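PDB 3QTG: pyruvate kinase from Pyrobaculum aerophilum, which catalyses the last step of glycolysis, the phosphoryl transfer from phosphoenolpyruvate to ADP that yields pyruvate and ATP, with a divalent metal cation as cofactor. Local coordinates for residues I284-Q295 with V316-S327; Y249-L257 with V269-S277. One frame throughout, in Å; residues are numbered along the deposited sequence.

In the fold
Contact 2 (249-257 with 269-277) precedes contact 1 (284-295 with 316-327) along the chain, and the two build adjoining parts of one closed eight-stranded parallel barrel: strands 249-253 and 284-287 are neighbours, and 318-321 comes next. Their centres lie about 14 Å apart, yet they touch at two levels. Ser-318 OG meets Tyr-249 OH at 2.6 Å, a probable hydrogen bond. At the C-terminal ends of the strands, Thr-288 OG1 lies 2.7 Å from Gly-255 N, probably also hydrogen-bonded. By similarity, Thr-288, Gly-255 and Asp-256 bind substrate, and Asp-256 also magnesium, so both contacts probably help to form the same C-terminal rim, where the active site is expected.

Contact 1 (I284-Q295 with V316-S327); sequences IAVATQLLDSMQ and VDSLWLTNETAS
Val-316, just ahead of strand 318-321, packs its CG1 4.0 Å from Val-286 CG2; strands 284-287 and 318-321 are joined through helix 302-313 as a beta-alpha-beta unit of the TIM barrel. Asp-317 OD2 accepts from Ile-284 N at 2.7 Å, the donor standing 49° out of the carboxylate plane; the same oxygen forms a salt bridge with Arg-394. Parallel register begins with Ser-318 O, which takes Val-286 N. Leu-319, on the other face of the sheet from Trp-320, sets CB against Leu-290 CD1. Trp-320 N continues the register, donating to Val-286 O at 3.0 Å. Its indole is turned back along the strand: NE1 bonds Ser-318 OG, itself held by Tyr-249, and Ala-285 CB lies over the five-membered ring, 3.7 Å from its centroid, a CH-pi contact. Next, Leu-321 CD2 packs against Leu-291 CD1, and Thr-322 OG1 lies 3.6 Å from CA of Thr-288, a residue that by similarity binds the substrate. Glu-324, bent at chi2 (96°), then ties both loops together. Its OE1 accepts from Thr-322 N, while OE2 receives Leu-290 N nearly end-on at 3.2 Å and, on its anti lone pair, Leu-291 N at 3.0 Å.

Contact 2 (Y249-L257 with V269-S277); sequences YVVVARGDL and VQRRIVHTS
Arg-254 and Gln-270 make the polar end of this contact, where the strand 249-253 gives way to the short helix 254-257. From CB the arginine chain starts with CG anti to its carbonyl carbon (chi1 -73°) and runs extended through CD to NE, which brings the NE/NH2 edge of the guanidinium to Gln-270 OE1. CD stays 4.2 Å from Gln-270 OE1; NE donates to that oxygen at 3.0 Å and NH2 at 2.9 Å, so two nitrogens grip one atom side-on. OE1 lies only 4° out of the guanidinium plane, although the two flat groups are turned 43° apart. NH2 approaches in the carbonyl plane on a lone pair, whereas NE comes in tilted from that plane. Beyond this pair, NH2 also forms a salt bridge with Asp-307, NH1 makes a weak hydrogen bond to Gln-289 O, and Gln-270 NE2 bonds Thr-311 OG1. A leucine here would probably leave Gln-270 OE1 without its two donors and take away a positive partner of Asp-307.

The rest is mostly apolar. Ile-273 faces the strand: its CG2 meets Val-252 CG2 at 3.5 Å and also touches Val-250 CG1, while its CD1 reaches Leu-257 CD2 tip to tip at 3.7 Å. Toward the N-terminal end of the strand, Ser-277 OG rests on Val-250 CB at 3.4 Å but donates to Ile-273 O. Strand and helix axes run nearly antiparallel, 9.1 Å apart at closest approach, as in a TIM barrel, where helix 266-279 follows strand 249-253 and crosses over to strand 284-287, with the strand end leading into Gly-255 and Asp-256 of the probable substrate and magnesium site.

Contact 1 (I284-Q295 with V316-S327)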
# COMPACT_ATOMS: atom_id res chain seq x y z
N ILE A 284 -10.82 25.66 3.16
CA ILE A 284 -12.07 25.53 2.40
C ILE A 284 -13.28 25.74 3.33
O ILE A 284 -13.36 25.19 4.43
CB ILE A 284 -12.14 24.15 1.64
CG1 ILE A 284 -13.53 23.87 1.05
CG2 ILE A 284 -11.64 22.98 2.52
CD1 ILE A 284 -13.78 24.51 -0.32
N ALA A 285 -14.22 26.55 2.87
CA ALA A 285 -15.49 26.76 3.58
C ALA A 285 -16.68 26.33 2.73
O ALA A 285 -16.62 26.30 1.50
CB ALA A 285 -15.63 28.25 3.98
N VAL A 286 -17.75 25.94 3.41
CA VAL A 286 -19.04 25.79 2.76
C VAL A 286 -20.00 26.80 3.40
O VAL A 286 -20.11 26.86 4.63
CB VAL A 286 -19.58 24.34 2.81
CG1 VAL A 286 -20.99 24.27 2.25
CG2 VAL A 286 -18.66 23.38 1.98
N ALA A 287 -20.63 27.62 2.56
CA ALA A 287 -21.47 28.75 2.96
C ALA A 287 -22.90 28.62 2.40
O ALA A 287 -23.08 28.16 1.27
CB ALA A 287 -20.85 30.07 2.47
N THR A 288 -23.87 29.09 3.19
CA THR A 288 -25.29 29.27 2.81
C THR A 288 -26.05 27.95 2.77
O THR A 288 -25.46 26.91 2.41
CB THR A 288 -25.49 30.03 1.45
OG1 THR A 288 -25.29 29.12 0.36
CG2 THR A 288 -24.55 31.20 1.30
N GLN A 289 -27.34 27.98 3.12
CA GLN A 289 -28.20 26.80 3.00
C GLN A 289 -27.70 25.63 3.85
O GLN A 289 -27.67 24.47 3.39
CB GLN A 289 -28.27 26.33 1.54
CG GLN A 289 -28.69 27.38 0.52
CD GLN A 289 -30.18 27.45 0.35
OE1 GLN A 289 -30.89 26.45 0.56
NE2 GLN A 289 -30.68 28.62 -0.03
N LEU A 290 -27.28 25.93 5.08
CA LEU A 290 -26.88 24.88 5.99
C LEU A 290 -28.01 24.57 6.98
O LEU A 290 -28.36 23.40 7.18
CB LEU A 290 -25.56 25.23 6.70
CG LEU A 290 -24.33 25.26 5.79
CD1 LEU A 290 -23.22 26.04 6.44
CD2 LEU A 290 -23.85 23.86 5.34
N LEU A 291 -28.55 25.62 7.60
CA LEU A 291 -29.62 25.48 8.59
C LEU A 291 -30.76 26.41 8.23
O LEU A 291 -31.35 27.10 9.08
CB LEU A 291 -29.08 25.74 10.01
CG LEU A 291 -27.97 24.82 10.52
CD1 LEU A 291 -27.40 25.31 11.85
CD2 LEU A 291 -28.46 23.38 10.66
N ASP A 292 -31.09 26.40 6.94
CA ASP A 292 -32.02 27.36 6.38
C ASP A 292 -33.42 27.39 7.02
O ASP A 292 -33.95 28.47 7.26
CB ASP A 292 -32.12 27.17 4.87
CG ASP A 292 -32.19 28.49 4.14
OD1 ASP A 292 -31.31 29.36 4.38
OD2 ASP A 292 -33.14 28.66 3.33
N SER A 293 -33.99 26.22 7.33
CA SER A 293 -35.30 26.17 7.97
C SER A 293 -35.33 26.94 9.30
O SER A 293 -36.39 27.32 9.78
CB SER A 293 -35.75 24.72 8.19
OG SER A 293 -35.12 24.17 9.33
N MET A 294 -34.15 27.18 9.86
CA MET A 294 -34.05 27.78 11.19
C MET A 294 -34.30 29.30 11.23
O MET A 294 -34.31 29.90 12.31
CB MET A 294 -32.71 27.44 11.84
CG MET A 294 -32.60 25.98 12.23
SD MET A 294 -31.24 25.71 13.37
CE MET A 294 -31.94 26.33 14.90
N GLN A 295 -34.51 29.90 10.07
CA GLN A 295 -34.99 31.27 9.98
C GLN A 295 -36.38 31.39 10.63
O GLN A 295 -36.72 32.44 11.19
CB GLN A 295 -35.06 31.74 8.52
CG GLN A 295 -33.71 31.84 7.83
CD GLN A 295 -33.84 32.36 6.41
OE1 GLN A 295 -34.07 33.55 6.20
NE2 GLN A 295 -33.66 31.47 5.44
N VAL A 316 -13.88 19.96 5.68
CA VAL A 316 -13.80 21.41 5.44
C VAL A 316 -13.27 22.14 6.69
O VAL A 316 -13.50 21.66 7.82
CB VAL A 316 -15.19 22.02 5.03
CG1 VAL A 316 -15.68 21.38 3.73
CG2 VAL A 316 -16.24 21.84 6.15
N ASP A 317 -12.59 23.27 6.49
CA ASP A 317 -12.09 24.07 7.61
C ASP A 317 -13.21 24.75 8.39
O ASP A 317 -13.12 24.88 9.61
CB ASP A 317 -11.16 25.21 7.15
CG ASP A 317 -9.90 24.72 6.49
OD1 ASP A 317 -8.80 24.86 7.09
OD2 ASP A 317 -9.99 24.25 5.34
N SER A 318 -14.22 25.24 7.68
CA SER A 318 -15.33 26.00 8.30
C SER A 318 -16.69 25.89 7.59
O SER A 318 -16.77 25.51 6.40
CB SER A 318 -14.95 27.48 8.50
OG SER A 318 -14.51 28.08 7.29
N LEU A 319 -17.75 26.20 8.35
CA LEU A 319 -19.12 26.29 7.85
C LEU A 319 -19.66 27.68 8.20
O LEU A 319 -19.51 28.15 9.34
CB LEU A 319 -20.03 25.19 8.43
CG LEU A 319 -19.64 23.71 8.22
CD1 LEU A 319 -20.46 22.79 9.10
CD2 LEU A 319 -19.77 23.25 6.77
N TRP A 320 -20.27 28.34 7.22
CA TRP A 320 -20.69 29.72 7.38
C TRP A 320 -22.21 29.80 7.33
O TRP A 320 -22.81 29.47 6.32
CB TRP A 320 -20.11 30.57 6.23
CG TRP A 320 -18.61 30.67 6.16
CD1 TRP A 320 -17.68 29.91 6.84
CD2 TRP A 320 -17.86 31.59 5.36
NE1 TRP A 320 -16.41 30.32 6.51
CE2 TRP A 320 -16.49 31.36 5.61
CE3 TRP A 320 -18.22 32.62 4.48
CZ2 TRP A 320 -15.47 32.10 4.99
CZ3 TRP A 320 -17.21 33.35 3.85
CH2 TRP A 320 -15.85 33.08 4.11
N LEU A 321 -22.81 30.22 8.42
CA LEU A 321 -24.24 30.56 8.43
C LEU A 321 -24.44 31.95 7.87
O LEU A 321 -23.67 32.87 8.17
CB LEU A 321 -24.79 30.48 9.85
CG LEU A 321 -24.63 29.15 10.61
CD1 LEU A 321 -25.32 29.20 11.98
CD2 LEU A 321 -25.14 27.98 9.78
N THR A 322 -25.48 32.12 7.05
CA THR A 322 -25.77 33.42 6.47
C THR A 322 -27.10 33.98 6.99
O THR A 322 -27.12 34.57 8.07
CB THR A 322 -25.62 33.42 4.93
OG1 THR A 322 -26.39 32.35 4.37
CG2 THR A 322 -24.15 33.21 4.56
N ASN A 323 -28.20 33.78 6.25
CA ASN A 323 -29.53 34.28 6.64
C ASN A 323 -30.00 33.79 7.99
O ASN A 323 -30.70 34.52 8.71
CB ASN A 323 -30.57 33.86 5.63
CG ASN A 323 -30.18 34.22 4.22
OD1 ASN A 323 -30.06 33.34 3.37
ND2 ASN A 323 -29.98 35.51 3.96
N GLU A 324 -29.63 32.54 8.31
CA GLU A 324 -29.96 31.85 9.56
C GLU A 324 -29.65 32.70 10.78
O GLU A 324 -30.31 32.58 11.82
CB GLU A 324 -29.17 30.53 9.69
CG GLU A 324 -29.37 29.52 8.59
CD GLU A 324 -28.32 29.57 7.49
OE1 GLU A 324 -27.82 30.68 7.17
OE2 GLU A 324 -27.99 28.50 6.93
N THR A 325 -28.61 33.52 10.67
CA THR A 325 -28.20 34.39 11.77
C THR A 325 -28.39 35.88 11.45
O THR A 325 -28.64 36.68 12.35
CB THR A 325 -26.73 34.10 12.21
OG1 THR A 325 -25.83 34.41 11.14
CG2 THR A 325 -26.55 32.62 12.64
N ALA A 326 -28.27 36.24 10.18
CA ALA A 326 -28.33 37.64 9.76
C ALA A 326 -29.74 38.24 9.93
O ALA A 326 -29.88 39.32 10.50
CB ALA A 326 -27.86 37.79 8.31
N SER A 327 -30.76 37.51 9.47
CA SER A 327 -32.11 38.05 9.35
C SER A 327 -33.20 37.15 9.94
O SER A 327 -34.36 37.56 10.03
CB SER A 327 -32.41 38.35 7.88
OG SER A 327 -32.16 37.21 7.06
O HOH W 1 -32.93 32.16 12.47

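Contact 2 (Y249-L257 with V269-S277)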
# COMPACT_ATOMS: atom_id res chain seq x y z
N TYR A 249 -8.14 31.32 0.53
CA TYR A 249 -9.22 30.59 1.18
C TYR A 249 -10.29 30.40 0.10
O TYR A 249 -10.53 31.31 -0.69
CB TYR A 249 -9.78 31.44 2.32
CG TYR A 249 -10.40 30.66 3.47
CD1 TYR A 249 -9.78 30.65 4.73
CD2 TYR A 249 -11.59 29.94 3.31
CE1 TYR A 249 -10.32 29.93 5.80
CE2 TYR A 249 -12.15 29.22 4.40
CZ TYR A 249 -11.49 29.23 5.63
OH TYR A 249 -12.01 28.55 6.70
N VAL A 250 -10.90 29.22 0.06
CA VAL A 250 -11.91 28.90 -0.94
C VAL A 250 -13.24 28.76 -0.22
O VAL A 250 -13.27 28.28 0.91
CB VAL A 250 -11.57 27.61 -1.76
CG1 VAL A 250 -12.67 27.31 -2.82
CG2 VAL A 250 -10.19 27.73 -2.45
N VAL A 251 -14.31 29.21 -0.87
CA VAL A 251 -15.68 29.17 -0.33
C VAL A 251 -16.66 28.57 -1.36
O VAL A 251 -16.75 29.07 -2.48
CB VAL A 251 -16.16 30.58 0.08
CG1 VAL A 251 -17.47 30.53 0.88
CG2 VAL A 251 -15.09 31.29 0.91
N VAL A 252 -17.33 27.48 -0.98
CA VAL A 252 -18.45 26.95 -1.76
C VAL A 252 -19.71 27.76 -1.39
O VAL A 252 -20.25 27.65 -0.29
CB VAL A 252 -18.69 25.42 -1.51
CG1 VAL A 252 -19.88 24.87 -2.34
CG2 VAL A 252 -17.44 24.61 -1.78
N ALA A 253 -20.14 28.62 -2.32
CA ALA A 253 -21.31 29.48 -2.10
C ALA A 253 -22.49 28.76 -2.71
O ALA A 253 -22.77 28.89 -3.91
CB ALA A 253 -21.10 30.90 -2.71
N ARG A 254 -23.15 27.96 -1.87
CA ARG A 254 -24.22 27.03 -2.28
C ARG A 254 -25.42 27.70 -2.90
O ARG A 254 -25.92 27.26 -3.94
CB ARG A 254 -24.72 26.23 -1.08
CG ARG A 254 -23.79 25.15 -0.57
CD ARG A 254 -24.47 24.54 0.62
NE ARG A 254 -24.11 23.16 0.76
CZ ARG A 254 -24.73 22.32 1.57
NH1 ARG A 254 -25.75 22.73 2.30
NH2 ARG A 254 -24.31 21.07 1.64
N GLY A 255 -25.92 28.75 -2.25
CA GLY A 255 -27.07 29.49 -2.76
C GLY A 255 -26.82 29.95 -4.19
O GLY A 255 -27.61 29.66 -5.09
N ASP A 256 -25.70 30.60 -4.43
CA ASP A 256 -25.36 31.10 -5.75
C ASP A 256 -25.12 30.03 -6.81
O ASP A 256 -25.54 30.17 -7.96
CB ASP A 256 -24.18 32.04 -5.64
CG ASP A 256 -24.54 33.33 -4.88
OD1 ASP A 256 -25.61 33.91 -5.20
OD2 ASP A 256 -23.79 33.75 -3.95
N LEU A 257 -24.44 28.95 -6.41
CA LEU A 257 -24.10 27.87 -7.32
C LEU A 257 -25.35 27.08 -7.71
O LEU A 257 -25.44 26.53 -8.81
CB LEU A 257 -23.07 26.96 -6.64
CG LEU A 257 -21.89 26.29 -7.33
CD1 LEU A 257 -21.24 27.08 -8.47
CD2 LEU A 257 -20.88 25.97 -6.22
N VAL A 269 -20.65 18.88 -7.38
CA VAL A 269 -19.88 20.10 -7.56
C VAL A 269 -19.24 20.54 -6.23
O VAL A 269 -18.07 20.86 -6.19
CB VAL A 269 -20.73 21.25 -8.23
CG1 VAL A 269 -20.04 22.58 -8.15
CG2 VAL A 269 -21.05 20.92 -9.68
N GLN A 270 -20.02 20.53 -5.14
CA GLN A 270 -19.48 20.76 -3.80
C GLN A 270 -18.31 19.82 -3.50
O GLN A 270 -17.25 20.25 -3.03
CB GLN A 270 -20.57 20.54 -2.74
CG GLN A 270 -20.04 20.69 -1.31
CD GLN A 270 -21.14 20.64 -0.24
OE1 GLN A 270 -22.24 21.18 -0.43
NE2 GLN A 270 -20.84 19.99 0.87
N ARG A 271 -18.50 18.53 -3.77
CA ARG A 271 -17.44 17.56 -3.52
C ARG A 271 -16.19 17.91 -4.33
O ARG A 271 -15.09 17.90 -3.79
CB ARG A 271 -17.94 16.15 -3.83
CG ARG A 271 -16.99 15.07 -3.44
CD ARG A 271 -17.45 13.72 -4.00
NE ARG A 271 -18.54 13.15 -3.21
CZ ARG A 271 -18.99 11.91 -3.39
NH1 ARG A 271 -18.46 11.12 -4.32
NH2 ARG A 271 -19.98 11.45 -2.62
N ARG A 272 -16.36 18.24 -5.61
CA ARG A 272 -15.22 18.58 -6.45
C ARG A 272 -14.47 19.85 -5.98
O ARG A 272 -13.23 19.88 -6.01
CB ARG A 272 -15.60 18.63 -7.94
CG ARG A 272 -14.55 19.34 -8.84
CD ARG A 272 -14.62 18.91 -10.34
NE ARG A 272 -15.67 19.60 -11.09
CZ ARG A 272 -16.91 19.13 -11.30
NH1 ARG A 272 -17.27 17.94 -10.82
NH2 ARG A 272 -17.78 19.84 -12.00
N ILE A 273 -15.19 20.87 -5.54
CA ILE A 273 -14.54 22.07 -4.99
C ILE A 273 -13.72 21.75 -3.73
O ILE A 273 -12.57 22.22 -3.57
CB ILE A 273 -15.52 23.23 -4.68
CG1 ILE A 273 -16.22 23.73 -5.97
CG2 ILE A 273 -14.75 24.38 -4.02
CD1 ILE A 273 -17.60 24.39 -5.77
N VAL A 274 -14.33 20.97 -2.83
CA VAL A 274 -13.70 20.56 -1.56
C VAL A 274 -12.47 19.66 -1.80
O VAL A 274 -11.40 19.94 -1.27
CB VAL A 274 -14.71 19.86 -0.61
CG1 VAL A 274 -14.00 19.35 0.66
CG2 VAL A 274 -15.84 20.83 -0.22
N HIS A 275 -12.61 18.62 -2.62
CA HIS A 275 -11.48 17.78 -3.01
C HIS A 275 -10.31 18.59 -3.62
O HIS A 275 -9.16 18.43 -3.24
CB HIS A 275 -11.96 16.67 -3.96
CG HIS A 275 -12.70 15.57 -3.25
ND1 HIS A 275 -13.18 15.69 -1.96
CD2 HIS A 275 -13.06 14.32 -3.67
CE1 HIS A 275 -13.79 14.57 -1.61
NE2 HIS A 275 -13.73 13.72 -2.63
N THR A 276 -10.62 19.51 -4.53
CA THR A 276 -9.60 20.34 -5.14
C THR A 276 -8.87 21.26 -4.16
O THR A 276 -7.63 21.38 -4.22
CB THR A 276 -10.19 21.10 -6.33
OG1 THR A 276 -10.73 20.13 -7.23
CG2 THR A 276 -9.14 21.93 -7.05
N SER A 277 -9.61 21.87 -3.24
CA SER A 277 -9.01 22.75 -2.24
C SER A 277 -8.09 22.01 -1.28
O SER A 277 -7.02 22.50 -0.98
CB SER A 277 -10.07 23.54 -1.43
OG SER A 277 -10.91 24.29 -2.28